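Local coordinates for probable molybdopterin-guanine dinucleotide biosynthesis protein A (Aquifex aeolicus, PDB 2E8B) that probably transfers GMP from GTP to the molybdopterin form of the molybdenum cofactor, giving the guanine dinucleotide cofactor, with magnesium as cofactor, at residues E98-S104 with L137-K143. Numbering follows the deposited sequence.
Sequences ENVFVLS and LVGVYSK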
loop_
_atom_site.group_PDB
_atom_site.type_symbol
_atom_site.label_atom_id
_atom_site.label_comp_id
_atom_site.label_asym_id
_atom_site.label_seq_id
_atom_site.Cartn_x
_atom_site.Cartn_y
_atom_site.Cartn_z
ATOM N N GLU A 98 8.011 10.208 -9.815
ATOM C CA GLU A 98 6.806 11.024 -9.661
ATOM C C GLU A 98 5.552 10.268 -9.229
ATOM O O GLU A 98 4.702 10.817 -8.525
ATOM C CB GLU A 98 6.515 11.779 -10.961
ATOM C CG GLU A 98 5.267 12.648 -10.902
ATOM C CD GLU A 98 5.311 13.652 -9.766
ATOM O OE1 GLU A 98 6.246 14.480 -9.739
ATOM O OE2 GLU A 98 4.412 13.613 -8.899
ATOM N N ASN A 99 5.429 9.021 -9.662
ATOM C CA ASN A 99 4.276 8.204 -9.306
ATOM C C ASN A 99 4.769 6.871 -8.762
ATOM O O ASN A 99 5.625 6.227 -9.368
ATOM C CB ASN A 99 3.393 7.976 -10.535
ATOM C CG ASN A 99 2.882 9.269 -11.129
ATOM O OD1 ASN A 99 2.172 10.030 -10.471
ATOM N ND2 ASN A 99 3.243 9.531 -12.382
ATOM N N VAL A 100 4.241 6.462 -7.613
ATOM C CA VAL A 100 4.651 5.202 -7.014
ATOM C C VAL A 100 3.440 4.381 -6.606
ATOM O O VAL A 100 2.361 4.925 -6.351
ATOM C CB VAL A 100 5.549 5.432 -5.769
ATOM C CG1 VAL A 100 6.787 6.238 -6.160
ATOM C CG2 VAL A 100 4.763 6.143 -4.677
ATOM N N PHE A 101 3.611 3.063 -6.567
ATOM C CA PHE A 101 2.515 2.200 -6.170
ATOM C C PHE A 101 2.522 2.043 -4.654
ATOM O O PHE A 101 3.581 2.063 -4.016
ATOM C CB PHE A 101 2.625 0.823 -6.829
ATOM C CG PHE A 101 1.303 0.134 -6.982
ATOM C CD1 PHE A 101 0.774 -0.626 -5.947
ATOM C CD2 PHE A 101 0.548 0.307 -8.140
ATOM C CE1 PHE A 101 -0.492 -1.201 -6.057
ATOM C CE2 PHE A 101 -0.719 -0.264 -8.260
ATOM C CZ PHE A 101 -1.240 -1.020 -7.212
ATOM N N VAL A 102 1.329 1.911 -4.084
ATOM C CA VAL A 102 1.161 1.734 -2.648
ATOM C C VAL A 102 0.322 0.479 -2.481
ATOM O O VAL A 102 -0.724 0.328 -3.117
ATOM C CB VAL A 102 0.442 2.940 -2.014
ATOM C CG1 VAL A 102 0.146 2.659 -0.544
ATOM C CG2 VAL A 102 1.313 4.182 -2.139
ATOM N N LEU A 103 0.785 -0.419 -1.621
ATOM C CA LEU A 103 0.112 -1.690 -1.423
ATOM C C LEU A 103 0.110 -2.065 0.053
ATOM O O LEU A 103 1.168 -2.192 0.666
ATOM C CB LEU A 103 0.852 -2.750 -2.251
ATOM C CG LEU A 103 0.298 -4.150 -2.491
ATOM C CD1 LEU A 103 -1.065 -4.072 -3.164
ATOM C CD2 LEU A 103 1.280 -4.914 -3.383
ATOM N N SER A 104 -1.079 -2.230 0.626
ATOM C CA SER A 104 -1.194 -2.610 2.031
ATOM C C SER A 104 -0.610 -4.012 2.221
ATOM O O SER A 104 -0.788 -4.889 1.375
ATOM C CB SER A 104 -2.665 -2.592 2.457
ATOM O OG SER A 104 -2.791 -2.887 3.834
ATOM N N LEU A 137 -5.372 1.978 0.058
ATOM C CA LEU A 137 -3.987 1.523 0.087
ATOM C C LEU A 137 -3.613 0.520 -0.999
ATOM O O LEU A 137 -2.710 -0.298 -0.811
ATOM C CB LEU A 137 -3.650 0.955 1.468
ATOM C CG LEU A 137 -3.923 1.927 2.627
ATOM C CD1 LEU A 137 -3.547 1.277 3.958
ATOM C CD2 LEU A 137 -3.127 3.209 2.421
ATOM N N VAL A 138 -4.331 0.573 -2.119
ATOM C CA VAL A 138 -4.042 -0.266 -3.279
ATOM C C VAL A 138 -4.184 0.654 -4.484
ATOM O O VAL A 138 -5.272 0.830 -5.039
ATOM C CB VAL A 138 -5.015 -1.463 -3.431
ATOM C CG1 VAL A 138 -4.682 -2.237 -4.706
ATOM C CG2 VAL A 138 -4.904 -2.394 -2.224
ATOM N N GLY A 139 -3.079 1.277 -4.869
ATOM C CA GLY A 139 -3.138 2.178 -6.000
ATOM C C GLY A 139 -1.850 2.921 -6.263
ATOM O O GLY A 139 -0.815 2.653 -5.652
ATOM N N VAL A 140 -1.925 3.869 -7.190
ATOM C CA VAL A 140 -0.779 4.678 -7.553
ATOM C C VAL A 140 -1.011 6.079 -7.026
ATOM O O VAL A 140 -2.070 6.668 -7.258
ATOM C CB VAL A 140 -0.592 4.732 -9.083
ATOM C CG1 VAL A 140 0.620 5.594 -9.440
ATOM C CG2 VAL A 140 -0.400 3.320 -9.621
ATOM N N TYR A 141 -0.018 6.589 -6.306
ATOM C CA TYR A 141 -0.064 7.929 -5.726
ATOM C C TYR A 141 1.050 8.788 -6.295
ATOM O O TYR A 141 2.156 8.301 -6.534
ATOM C CB TYR A 141 0.116 7.876 -4.207
ATOM C CG TYR A 141 -1.126 7.494 -3.442
ATOM C CD1 TYR A 141 -1.569 6.171 -3.391
ATOM C CD2 TYR A 141 -1.870 8.466 -2.776
ATOM C CE1 TYR A 141 -2.731 5.824 -2.691
ATOM C CE2 TYR A 141 -3.029 8.135 -2.079
ATOM C CZ TYR A 141 -3.453 6.819 -2.040
ATOM O OH TYR A 141 -4.614 6.523 -1.368
ATOM N N SER A 142 0.753 10.071 -6.487
ATOM C CA SER A 142 1.717 11.030 -7.013
ATOM C C SER A 142 2.493 11.714 -5.894
ATOM O O SER A 142 1.927 12.109 -4.878
ATOM C CB SER A 142 1.001 12.097 -7.844
ATOM O OG SER A 142 1.893 13.138 -8.203
ATOM N N LYS A 143 3.798 11.865 -6.091
ATOM C CA LYS A 143 4.638 12.511 -5.095
ATOM C C LYS A 143 4.213 13.970 -4.918
ATOM O O LYS A 143 4.455 14.576 -3.875
ATOM C CB LYS A 143 6.106 12.445 -5.527
ATOM C CG LYS A 143 7.086 12.857 -4.449
ATOM C CD LYS A 143 8.513 12.811 -4.960
ATOM C CE LYS A 143 9.489 13.276 -3.892
ATOM N NZ LYS A 143 9.515 12.360 -2.720
HETATM O O HOH W 1 1.972 12.676 -10.846
#
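Phe101 lays its ring over Gly139, the partner of Val102 across the strands, a good example of an aromatic residue using the backbone opposite as its floor. With CG swung away from its own N (chi1 -154°), the ring reaches across the strand boundary: Gly139 O sits 3.5 Å above its plane, over the centre, and Gly139 CA makes a CH-pi contact with the same ring. Val140 meets Phe101 at about a right angle, its CG2 3.5 Å from CD2 of the ring, while its CG1 turns to CB of Asn99. Helix 112-120 packs on the sheet face carrying Phe101 and Val140. The two antiparallel strands, with Val100-Tyr141 and Val102-Gly139 as hydrogen-bonded pairs (Val102 N to Gly139 O 2.8 Å), belong to the mixed central sheet of the GT-A-like nucleotidyltransferase domain; strand 16-22, whose last residues, Leu20 to Gly22, are predicted to bind GTP, runs parallel on the other side of 99-104. On the face carrying Val102 and Tyr141, Val102 CG2 approaches Tyr141 CD1 at 3.7 Å, and both side chains rest on Leu88; the tyrosine hydroxyl bonds Thr136 O. At one end Ser142 OG donates to Glu98 OE2 (2.7 Å), the glutamate bent at chi2 (56°); Lys144 N bonds both atoms as well, and a water probably links Ser142 OG to Asn99 OD1. At the other, Ser104 CB touches Leu137 CB at 3.8 Å, and the serine hydroxyl bonds Asp106, the predicted magnesium ligand.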